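Local coordinates for protein Bd3459 (Bdellovibrio bacteriovorus, PDB 5CEC) that is probably a serine-type D-Ala-D-Ala peptidase of the S13 family, a predatory endopeptidase that pairs with the ankyrin-repeat immunity protein Bd3460, at residues N101-R112 and K135-L146; D113-Y122 and F145-E153. The protein carries 1 engineered substitution. All coordinates share one frame; numbering follows the deposited sequence.

In the fold
Both contacts belong to one beta-alpha-beta unit: strand 104-109, helix 118-130 and strand 135-141. Contact 1 pairs the two parallel strands in the mixed sheet, and contact 2 ties the entry to the helix against the loop that leaves the second strand. Along the chain the segments alternate, 101-112, 113-122, 135-146 and 145-153. Their centres lie about 15 Å apart. Contact 1, about 25 Å from the chain's centre, lies farther out and is partly buried, whereas contact 2, at about 12 Å, is buried and reaches inward to helix 253-262. The shared Phe145 and Leu146 join the end of the strand pair to the start of the helix, fixing them as one block.

Contact 1: N101-R112 and K135-L146; sequences NGSYDIHIEGSR and KIEKLTFDENFL
Asp142 OD1 is gripped by two backbone N-H groups from opposite faces of its carboxylate: Gly110 N at 2.9 Å, and Asn144 N in an Asx turn. With chi1 at 72°, CG stands between the backbone N and the carbonyl carbon, which swings the carboxylate toward Gly110. Glycine suits that place, since a CB would run into Asn144 and Phe145. Earlier along the strands, His107 ND1 lies 2.7 Å from Thr140 OG1, a hydrogen bond at the ring's edge, while a water joins His107 NE2 to Asp142 OD2. On the other face, Ile108 lays its CG2 over the Phe145 ring, 4.1 Å from the centroid, and Ile106 CD1 meets Ile136 CD1 at 3.8 Å; these isoleucines turn apolar branches to Ile136, Leu139 and Phe145, as suits a buried side. Arg112 NH1 donates to Asn144 OD1 at 3.0 Å, on a lone pair and in the guanidinium plane, with Leu146 over one face; NE is hydrogen-bonded to Asn262 of helix 253-262. The parallel ladder shifts by one residue between Tyr104 and Ile106, a beta bulge. Strands 91-98 and 212-218 flank the pair, while helix 167-182 packs on Phe141 and Phe145.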
loop_
_atom_site.group_PDB
_atom_site.type_symbol
_atom_site.label_atom_id
_atom_site.label_comp_id
_atom_site.label_asym_id
_atom_site.label_seq_id
_atom_site.Cartn_x
_atom_site.Cartn_y
_atom_site.Cartn_z
ATOM N N ASN A 101 -28.285 8.691 36.791
ATOM C CA ASN A 101 -29.074 7.530 36.309
ATOM C C ASN A 101 -28.283 6.235 35.974
ATOM O O ASN A 101 -28.814 5.355 35.274
ATOM C CB ASN A 101 -29.949 7.955 35.102
ATOM C CG ASN A 101 -29.127 8.366 33.880
ATOM O OD1 ASN A 101 -27.897 8.299 33.889
ATOM N ND2 ASN A 101 -29.811 8.809 32.825
ATOM N N GLY A 102 -27.037 6.117 36.457
ATOM C CA GLY A 102 -26.176 4.951 36.162
ATOM C C GLY A 102 -25.429 5.018 34.835
ATOM O O GLY A 102 -24.734 4.070 34.431
ATOM N N SER A 103 -25.575 6.132 34.134
ATOM C CA SER A 103 -24.835 6.361 32.906
ATOM C C SER A 103 -23.561 7.147 33.228
ATOM O O SER A 103 -23.194 7.342 34.414
ATOM C CB SER A 103 -25.703 7.111 31.893
ATOM O OG SER A 103 -26.945 6.443 31.690
ATOM N N TYR A 104 -22.865 7.544 32.162
ATOM C CA TYR A 104 -21.637 8.320 32.282
ATOM C C TYR A 104 -21.636 9.431 31.271
ATOM O O TYR A 104 -22.199 9.283 30.181
ATOM C CB TYR A 104 -20.425 7.446 32.039
ATOM C CG TYR A 104 -20.248 6.394 33.089
ATOM C CD1 TYR A 104 -20.891 5.159 32.992
ATOM C CD2 TYR A 104 -19.444 6.625 34.202
ATOM C CE1 TYR A 104 -20.733 4.186 33.964
ATOM C CE2 TYR A 104 -19.297 5.654 35.173
ATOM C CZ TYR A 104 -19.942 4.442 35.049
ATOM O OH TYR A 104 -19.786 3.478 36.027
ATOM N N ASP A 105 -21.023 10.548 31.648
ATOM C CA ASP A 105 -20.614 11.575 30.694
ATOM C C ASP A 105 -19.165 11.337 30.342
ATOM O O ASP A 105 -18.348 11.022 31.227
ATOM C CB ASP A 105 -20.754 12.986 31.274
ATOM C CG ASP A 105 -22.196 13.436 31.409
ATOM O OD1 ASP A 105 -23.100 12.891 30.729
ATOM O OD2 ASP A 105 -22.411 14.369 32.215
ATOM N N ILE A 106 -18.828 11.490 29.061
ATOM C CA ILE A 106 -17.468 11.259 28.607
ATOM C C ILE A 106 -17.037 12.377 27.696
ATOM O O ILE A 106 -17.707 12.662 26.712
ATOM C CB ILE A 106 -17.288 9.923 27.896
ATOM C CG1 ILE A 106 -17.656 8.778 28.848
ATOM C CG2 ILE A 106 -15.845 9.761 27.409
ATOM C CD1 ILE A 106 -17.473 7.398 28.263
ATOM N N HIS A 107 -15.897 12.986 28.003
ATOM C CA HIS A 107 -15.265 13.938 27.098
ATOM C C HIS A 107 -14.002 13.319 26.524
ATOM O O HIS A 107 -13.142 12.883 27.285
ATOM C CB HIS A 107 -14.891 15.250 27.783
ATOM C CG HIS A 107 -14.113 16.191 26.908
ATOM N ND1 HIS A 107 -14.694 16.908 25.883
ATOM C CD2 HIS A 107 -12.800 16.521 26.897
ATOM C CE1 HIS A 107 -13.776 17.669 25.314
ATOM N NE2 HIS A 107 -12.618 17.435 25.891
ATOM N N ILE A 108 -13.888 13.264 25.197
ATOM C CA ILE A 108 -12.677 12.782 24.527
ATOM C C ILE A 108 -11.699 13.935 24.251
ATOM O O ILE A 108 -11.998 14.860 23.492
ATOM C CB ILE A 108 -12.991 12.050 23.219
ATOM C CG1 ILE A 108 -13.928 10.848 23.465
ATOM C CG2 ILE A 108 -11.702 11.583 22.571
ATOM C CD1 ILE A 108 -14.435 10.191 22.202
ATOM N N GLU A 109 -10.562 13.893 24.927
ATOM C CA GLU A 109 -9.457 14.784 24.704
ATOM C C GLU A 109 -8.556 14.084 23.703
ATOM O O GLU A 109 -7.858 13.115 24.032
ATOM C CB GLU A 109 -8.750 15.079 26.042
ATOM C CG GLU A 109 -7.456 15.873 25.886
ATOM C CD GLU A 109 -6.716 16.095 27.198
ATOM O OE1 GLU A 109 -7.189 15.629 28.253
ATOM O OE2 GLU A 109 -5.628 16.714 27.174
ATOM N N GLY A 110 -8.617 14.534 22.448
ATOM C CA GLY A 110 -7.932 13.813 21.394
ATOM C C GLY A 110 -6.420 13.925 21.417
ATOM O O GLY A 110 -5.855 14.814 22.043
ATOM N N SER A 111 -5.784 12.999 20.720
ATOM C CA SER A 111 -4.356 12.944 20.567
ATOM C C SER A 111 -3.886 13.137 19.114
ATOM O O SER A 111 -2.701 12.994 18.839
ATOM C CB SER A 111 -3.828 11.589 21.056
ATOM O OG SER A 111 -4.396 10.544 20.296
ATOM N N ARG A 112 -4.825 13.350 18.186
ATOM C CA ARG A 112 -4.545 13.350 16.745
ATOM C C ARG A 112 -4.016 12.009 16.242
ATOM O O ARG A 112 -3.365 11.911 15.212
ATOM C CB ARG A 112 -3.619 14.497 16.336
ATOM C CG ARG A 112 -4.103 15.851 16.826
ATOM C CD ARG A 112 -3.427 17.008 16.085
ATOM N NE ARG A 112 -3.916 17.119 14.711
ATOM C CZ ARG A 112 -5.043 17.714 14.340
ATOM N NH1 ARG A 112 -5.837 18.315 15.241
ATOM N NH2 ARG A 112 -5.371 17.707 13.048
ATOM N N LYS A 135 -23.899 2.888 28.706
ATOM C CA LYS A 135 -24.747 4.024 28.390
ATOM C C LYS A 135 -23.966 5.278 28.672
ATOM O O LYS A 135 -23.485 5.463 29.788
ATOM C CB LYS A 135 -26.009 3.990 29.253
ATOM C CG LYS A 135 -26.989 2.911 28.830
ATOM C CD LYS A 135 -28.067 2.652 29.886
ATOM C CE LYS A 135 -28.709 1.268 29.723
ATOM N NZ LYS A 135 -27.774 0.131 30.016
ATOM N N ILE A 136 -23.885 6.132 27.670
ATOM C CA ILE A 136 -23.248 7.431 27.762
ATOM C C ILE A 136 -24.324 8.480 27.560
ATOM O O ILE A 136 -25.061 8.472 26.559
ATOM C CB ILE A 136 -22.149 7.609 26.702
ATOM C CG1 ILE A 136 -21.052 6.555 26.900
ATOM C CG2 ILE A 136 -21.563 9.015 26.760
ATOM C CD1 ILE A 136 -20.074 6.415 25.744
ATOM N N GLU A 137 -24.426 9.397 28.505
ATOM C CA GLU A 137 -25.427 10.434 28.439
ATOM C C GLU A 137 -24.947 11.529 27.496
ATOM O O GLU A 137 -25.549 11.748 26.465
ATOM C CB GLU A 137 -25.699 10.982 29.845
ATOM C CG GLU A 137 -26.796 12.020 29.877
ATOM C CD GLU A 137 -28.128 11.434 29.471
ATOM O OE1 GLU A 137 -28.589 10.451 30.126
ATOM O OE2 GLU A 137 -28.693 11.963 28.491
ATOM N N LYS A 138 -23.819 12.147 27.811
ATOM C CA LYS A 138 -23.247 13.184 26.992
ATOM C C LYS A 138 -21.834 12.741 26.597
ATOM O O LYS A 138 -20.985 12.466 27.443
ATOM C CB LYS A 138 -23.243 14.516 27.728
ATOM C CG LYS A 138 -22.758 15.679 26.897
ATOM C CD LYS A 138 -23.036 17.028 27.547
ATOM C CE LYS A 138 -22.276 17.201 28.850
ATOM N NZ LYS A 138 -22.427 18.591 29.377
ATOM N N LEU A 139 -21.635 12.589 25.296
ATOM C CA LEU A 139 -20.331 12.343 24.716
ATOM C C LEU A 139 -19.848 13.598 24.037
ATOM O O LEU A 139 -20.466 14.068 23.086
ATOM C CB LEU A 139 -20.376 11.182 23.731
ATOM C CG LEU A 139 -19.061 10.841 23.031
ATOM C CD1 LEU A 139 -18.010 10.410 24.050
ATOM C CD2 LEU A 139 -19.264 9.770 21.962
ATOM N N THR A 140 -18.745 14.151 24.499
ATOM C CA THR A 140 -18.159 15.328 23.858
ATOM C C THR A 140 -16.747 15.023 23.429
ATOM O O THR A 140 -16.180 14.028 23.837
ATOM C CB THR A 140 -18.229 16.588 24.754
ATOM O OG1 THR A 140 -17.393 16.429 25.895
ATOM C CG2 THR A 140 -19.651 16.874 25.166
ATOM N N PHE A 141 -16.203 15.857 22.549
ATOM C CA PHE A 141 -14.894 15.616 21.956
ATOM C C PHE A 141 -14.285 16.936 21.514
ATOM O O PHE A 141 -15.017 17.882 21.193
ATOM C CB PHE A 141 -14.988 14.650 20.770
ATOM C CG PHE A 141 -15.784 15.204 19.611
ATOM C CD1 PHE A 141 -17.167 15.102 19.578
ATOM C CD2 PHE A 141 -15.155 15.893 18.590
ATOM C CE1 PHE A 141 -17.890 15.663 18.554
ATOM C CE2 PHE A 141 -15.886 16.460 17.586
ATOM C CZ PHE A 141 -17.242 16.344 17.564
ATOM N N ASP A 142 -12.954 16.994 21.507
ATOM C CA ASP A 142 -12.246 18.220 21.113
ATOM C C ASP A 142 -11.681 18.106 19.689
ATOM O O ASP A 142 -11.918 17.148 18.947
ATOM C CB ASP A 142 -11.182 18.624 22.158
ATOM C CG ASP A 142 -9.971 17.728 22.191
ATOM O OD1 ASP A 142 -9.747 16.907 21.268
ATOM O OD2 ASP A 142 -9.212 17.866 23.185
ATOM N N GLU A 143 -10.973 19.156 19.301
ATOM C CA GLU A 143 -10.496 19.321 17.943
ATOM C C GLU A 143 -9.301 18.451 17.595
ATOM O O GLU A 143 -8.894 18.393 16.447
ATOM C CB GLU A 143 -10.198 20.797 17.630
ATOM C CG GLU A 143 -9.012 21.393 18.374
ATOM C CD GLU A 143 -9.333 22.013 19.720
ATOM O OE1 GLU A 143 -10.224 21.536 20.473
ATOM O OE2 GLU A 143 -8.627 22.973 20.060
ATOM N N ASN A 144 -8.794 17.696 18.569
ATOM C CA ASN A 144 -7.735 16.761 18.292
ATOM C C ASN A 144 -8.221 15.336 18.185
ATOM O O ASN A 144 -7.414 14.449 17.971
ATOM C CB ASN A 144 -6.640 16.893 19.342
ATOM C CG ASN A 144 -5.959 18.228 19.269
ATOM O OD1 ASN A 144 -5.605 18.680 18.182
ATOM N ND2 ASN A 144 -5.741 18.843 20.420
ATOM N N PHE A 145 -9.538 15.132 18.336
ATOM C CA PHE A 145 -10.110 13.801 18.167
ATOM C C PHE A 145 -10.447 13.615 16.699
ATOM O O PHE A 145 -11.479 14.081 16.216
ATOM C CB PHE A 145 -11.343 13.591 19.039
ATOM C CG PHE A 145 -11.975 12.230 18.859
ATOM C CD1 PHE A 145 -11.207 11.076 18.980
ATOM C CD2 PHE A 145 -13.319 12.112 18.482
ATOM C CE1 PHE A 145 -11.790 9.822 18.791
ATOM C CE2 PHE A 145 -13.898 10.868 18.298
ATOM C CZ PHE A 145 -13.139 9.723 18.435
ATOM N N LEU A 146 -9.522 12.995 15.989
ATOM C CA LEU A 146 -9.690 12.701 14.579
ATOM C C LEU A 146 -10.320 11.340 14.459
ATOM O O LEU A 146 -9.838 10.369 15.039
ATOM C CB LEU A 146 -8.381 12.761 13.830
ATOM C CG LEU A 146 -7.549 14.023 14.064
ATOM C CD1 LEU A 146 -6.190 13.896 13.380
ATOM C CD2 LEU A 146 -8.295 15.282 13.616
HETATM O O HOH W 1 -27.703 11.167 32.935
HETATM O O HOH W 2 -23.321 2.669 31.632
HETATM O O HOH W 3 -10.224 18.563 25.622
HETATM O O HOH W 4 -6.602 17.377 22.841
#

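Contact 2: D113-Y122 and F145-E153; sequences DPLFGRNMSY and FLLAWLAEE. With SO4 (sulfate ion), chain E.
Arg118 reaches across Trp149 to Glu153 and the sulfate, each part of its chain meeting something different. CB lies over the indole, 3.4 Å from Trp149 O, and CG rests 3.8 Å from Trp149 CZ2. CD approaches Glu153 OE2, and the chain then bends (chi3 -58°), bringing the guanidinium side-on to the carboxylate in a nearly coplanar salt bridge. NE donates to Glu153 OE2 at 2.8 Å and NH2 to Glu153 OE1 at 2.9 Å, each on a syn lone pair. NH1 donates to Tyr122 OH, in the guanidinium plane. Arg118 NH1 also donates to sulfate O1 at 2.9 Å, while Trp149 NE1 donates to sulfate O3; the ion, probably from the crystallisation liquor, marks a spot that accepts an anion. Arginine suits this place because its planar group of several N-H donors can meet Glu153 side-on and still offer NH1 to Tyr122 OH; Tyr190 adds a cation-pi contact. On the backbone side, Arg118 CA sits 3.6 Å from the centroid of the indole's six-membered ring, a CH-pi contact.

Gly117, the N-cap residue, lies so close to Ala148 and Trp149 that a CB would clash. Asn119 ND2 donates to Glu152 OE2 at 2.9 Å, from above the carboxylate plane, and Arg246 holds the other oxygen. Farther along, Phe145 CE1 points over the centre of the Phe116 ring in a T-shaped pair, planes at 83°, with Met120 CG over the opposite face. The arrangement is that of a helix N-terminus in a beta-alpha-beta crossover, where the loop following the second strand folds back against the first turn of the connecting helix.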
loop_
_atom_site.group_PDB
_atom_site.type_symbol
_atom_site.label_atom_id
_atom_site.label_comp_id
_atom_site.label_asym_id
_atom_site.label_seq_id
_atom_site.Cartn_x
_atom_site.Cartn_y
_atom_site.Cartn_z
ATOM N N ASP A 113 -4.408 10.935 16.936
ATOM C CA ASP A 113 -4.124 9.560 16.467
ATOM C C ASP A 113 -4.593 9.512 15.001
ATOM O O ASP A 113 -5.772 9.754 14.725
ATOM C CB ASP A 113 -4.890 8.571 17.368
ATOM C CG ASP A 113 -4.704 7.124 17.005
ATOM O OD1 ASP A 113 -4.285 6.781 15.883
ATOM O OD2 ASP A 113 -5.001 6.313 17.908
ATOM N N PRO A 114 -3.693 9.136 14.081
ATOM C CA PRO A 114 -3.999 9.136 12.636
ATOM C C PRO A 114 -4.524 7.825 12.113
ATOM O O PRO A 114 -4.615 7.640 10.906
ATOM C CB PRO A 114 -2.637 9.453 12.004
ATOM C CG PRO A 114 -1.694 8.759 12.911
ATOM C CD PRO A 114 -2.256 8.926 14.309
ATOM N N LEU A 115 -4.878 6.917 13.022
ATOM C CA LEU A 115 -5.460 5.628 12.659
ATOM C C LEU A 115 -6.638 5.308 13.551
ATOM O O LEU A 115 -6.799 4.182 14.000
ATOM C CB LEU A 115 -4.373 4.544 12.683
ATOM C CG LEU A 115 -4.711 3.147 12.187
ATOM C CD1 LEU A 115 -5.512 3.209 10.903
ATOM C CD2 LEU A 115 -3.465 2.283 12.042
ATOM N N PHE A 116 -7.494 6.300 13.745
ATOM C CA PHE A 116 -8.643 6.178 14.642
ATOM C C PHE A 116 -9.877 6.185 13.759
ATOM O O PHE A 116 -10.351 7.240 13.331
ATOM C CB PHE A 116 -8.663 7.277 15.706
ATOM C CG PHE A 116 -9.389 6.908 16.954
ATOM C CD1 PHE A 116 -10.665 6.390 16.913
ATOM C CD2 PHE A 116 -8.797 7.051 18.191
ATOM C CE1 PHE A 116 -11.346 6.046 18.064
ATOM C CE2 PHE A 116 -9.483 6.707 19.365
ATOM C CZ PHE A 116 -10.742 6.198 19.285
ATOM N N GLY A 117 -10.367 4.982 13.490
ATOM C CA GLY A 117 -11.529 4.775 12.654
ATOM C C GLY A 117 -12.362 3.643 13.213
ATOM O O GLY A 117 -12.456 3.460 14.436
ATOM N N ARG A 118 -12.929 2.853 12.311
ATOM C CA ARG A 118 -13.734 1.681 12.701
ATOM C C ARG A 118 -13.081 0.825 13.761
ATOM O O ARG A 118 -13.703 0.527 14.784
ATOM C CB ARG A 118 -14.027 0.811 11.448
ATOM C CG ARG A 118 -14.858 -0.438 11.756
ATOM C CD ARG A 118 -14.681 -1.507 10.683
ATOM N NE ARG A 118 -15.055 -1.029 9.361
ATOM C CZ ARG A 118 -16.308 -0.967 8.883
ATOM N NH1 ARG A 118 -17.357 -1.291 9.629
ATOM N NH2 ARG A 118 -16.494 -0.579 7.642
ATOM N N ASN A 119 -11.870 0.361 13.494
ATOM C CA ASN A 119 -11.321 -0.711 14.338
ATOM C C ASN A 119 -10.886 -0.212 15.710
ATOM O O ASN A 119 -11.133 -0.885 16.732
ATOM C CB ASN A 119 -10.223 -1.451 13.598
ATOM C CG ASN A 119 -10.756 -2.239 12.442
ATOM O OD1 ASN A 119 -11.825 -2.800 12.556
ATOM N ND2 ASN A 119 -10.055 -2.263 11.327
ATOM N N MET A 120 -10.276 0.975 15.784
ATOM C CA MET A 120 -10.010 1.570 17.095
ATOM C C MET A 120 -11.301 1.852 17.876
ATOM O O MET A 120 -11.345 1.709 19.096
ATOM C CB MET A 120 -9.105 2.792 16.976
ATOM C CG MET A 120 -8.664 3.289 18.323
ATOM S SD MET A 120 -7.691 2.079 19.225
ATOM C CE MET A 120 -6.386 3.065 19.920
ATOM N N SER A 121 -12.350 2.232 17.161
ATOM C CA SER A 121 -13.647 2.502 17.783
ATOM C C SER A 121 -14.219 1.218 18.366
ATOM O O SER A 121 -14.723 1.223 19.490
ATOM C CB SER A 121 -14.639 3.114 16.787
ATOM O OG SER A 121 -14.238 4.417 16.418
ATOM N N TYR A 122 -14.138 0.126 17.605
ATOM C CA TYR A 122 -14.575 -1.167 18.119
ATOM C C TYR A 122 -13.821 -1.562 19.375
ATOM O O TYR A 122 -14.409 -2.060 20.328
ATOM C CB TYR A 122 -14.392 -2.270 17.072
ATOM C CG TYR A 122 -15.314 -2.253 15.858
ATOM C CD1 TYR A 122 -16.410 -1.385 15.752
ATOM C CD2 TYR A 122 -15.069 -3.119 14.810
ATOM C CE1 TYR A 122 -17.235 -1.395 14.637
ATOM C CE2 TYR A 122 -15.879 -3.139 13.697
ATOM C CZ TYR A 122 -16.956 -2.292 13.613
ATOM O OH TYR A 122 -17.736 -2.349 12.498
ATOM N N PHE A 145 -9.538 15.132 18.336
ATOM C CA PHE A 145 -10.110 13.801 18.167
ATOM C C PHE A 145 -10.447 13.615 16.699
ATOM O O PHE A 145 -11.479 14.081 16.216
ATOM C CB PHE A 145 -11.343 13.591 19.039
ATOM C CG PHE A 145 -11.975 12.230 18.859
ATOM C CD1 PHE A 145 -11.207 11.076 18.980
ATOM C CD2 PHE A 145 -13.319 12.112 18.482
ATOM C CE1 PHE A 145 -11.790 9.822 18.791
ATOM C CE2 PHE A 145 -13.898 10.868 18.298
ATOM C CZ PHE A 145 -13.139 9.723 18.435
ATOM N N LEU A 146 -9.522 12.995 15.989
ATOM C CA LEU A 146 -9.690 12.701 14.579
ATOM C C LEU A 146 -10.320 11.340 14.459
ATOM O O LEU A 146 -9.838 10.369 15.039
ATOM C CB LEU A 146 -8.381 12.761 13.830
ATOM C CG LEU A 146 -7.549 14.023 14.064
ATOM C CD1 LEU A 146 -6.190 13.896 13.380
ATOM C CD2 LEU A 146 -8.295 15.282 13.616
ATOM N N LEU A 147 -11.455 11.280 13.787
ATOM C CA LEU A 147 -12.209 10.046 13.601
ATOM C C LEU A 147 -12.636 9.969 12.154
ATOM O O LEU A 147 -13.366 10.869 11.657
ATOM C CB LEU A 147 -13.435 10.014 14.504
ATOM C CG LEU A 147 -14.345 8.810 14.358
ATOM C CD1 LEU A 147 -13.657 7.543 14.847
ATOM C CD2 LEU A 147 -15.632 9.042 15.126
ATOM N N ALA A 148 -12.168 8.930 11.462
ATOM C CA ALA A 148 -12.533 8.664 10.059
ATOM C C ALA A 148 -12.839 7.193 10.000
ATOM O O ALA A 148 -11.940 6.361 10.067
ATOM C CB ALA A 148 -11.391 8.987 9.122
ATOM N N TRP A 149 -14.113 6.858 9.860
ATOM C CA TRP A 149 -14.508 5.488 9.986
ATOM C C TRP A 149 -13.732 4.545 9.077
ATOM O O TRP A 149 -13.268 3.480 9.515
ATOM C CB TRP A 149 -16.009 5.352 9.736
ATOM C CG TRP A 149 -16.606 4.117 10.250
ATOM C CD1 TRP A 149 -17.149 3.095 9.524
ATOM C CD2 TRP A 149 -16.756 3.751 11.617
ATOM N NE1 TRP A 149 -17.614 2.109 10.364
ATOM C CE2 TRP A 149 -17.404 2.494 11.655
ATOM C CE3 TRP A 149 -16.436 4.365 12.826
ATOM C CZ2 TRP A 149 -17.702 1.835 12.852
ATOM C CZ3 TRP A 149 -16.747 3.710 14.006
ATOM C CH2 TRP A 149 -17.372 2.465 14.014
ATOM N N LEU A 150 -13.564 4.957 7.819
ATOM C CA LEU A 150 -12.909 4.138 6.798
ATOM C C LEU A 150 -11.385 4.405 6.702
ATOM O O LEU A 150 -10.764 4.126 5.670
ATOM C CB LEU A 150 -13.613 4.300 5.437
ATOM C CG LEU A 150 -15.086 3.911 5.434
ATOM C CD1 LEU A 150 -15.657 4.161 4.049
ATOM C CD2 LEU A 150 -15.337 2.472 5.864
ATOM N N ALA A 151 -10.778 4.856 7.803
ATOM C CA ALA A 151 -9.338 5.220 7.804
ATOM C C ALA A 151 -8.413 4.163 7.198
ATOM O O ALA A 151 -7.394 4.512 6.634
ATOM C CB ALA A 151 -8.902 5.513 9.220
ATOM N N GLU A 152 -8.717 2.882 7.424
ATOM C CA GLU A 152 -7.942 1.756 6.922
ATOM C C GLU A 152 -8.541 1.002 5.778
ATOM O O GLU A 152 -8.109 -0.125 5.513
ATOM C CB GLU A 152 -7.927 0.656 7.982
ATOM C CG GLU A 152 -7.360 1.014 9.250
ATOM C CD GLU A 152 -7.104 -0.209 10.082
ATOM O OE1 GLU A 152 -6.106 -0.864 9.826
ATOM O OE2 GLU A 152 -7.873 -0.419 11.012
ATOM N N GLU A 153 -9.521 1.588 5.115
ATOM C CA GLU A 153 -10.310 0.882 4.124
ATOM C C GLU A 153 -10.428 1.705 2.858
ATOM O O GLU A 153 -10.168 2.887 2.841
ATOM C CB GLU A 153 -11.690 0.543 4.727
ATOM C CG GLU A 153 -11.605 -0.465 5.857
ATOM C CD GLU A 153 -12.855 -0.514 6.711
ATOM O OE1 GLU A 153 -13.977 -0.640 6.159
ATOM O OE2 GLU A 153 -12.711 -0.435 7.939
HETATM S S SO4 E . -20.759 -0.493 9.000
HETATM O O1 SO4 E . -19.923 -1.547 8.367
HETATM O O2 SO4 E . -21.810 -0.022 8.075
HETATM O O3 SO4 E . -19.961 0.580 9.610
HETATM O O4 SO4 E . -21.503 -1.067 10.183
HETATM O O HOH W 5 -7.681 10.717 16.656
HETATM O O HOH W 6 -10.007 1.218 11.360
HETATM O O HOH W 7 -11.302 -2.786 8.675
#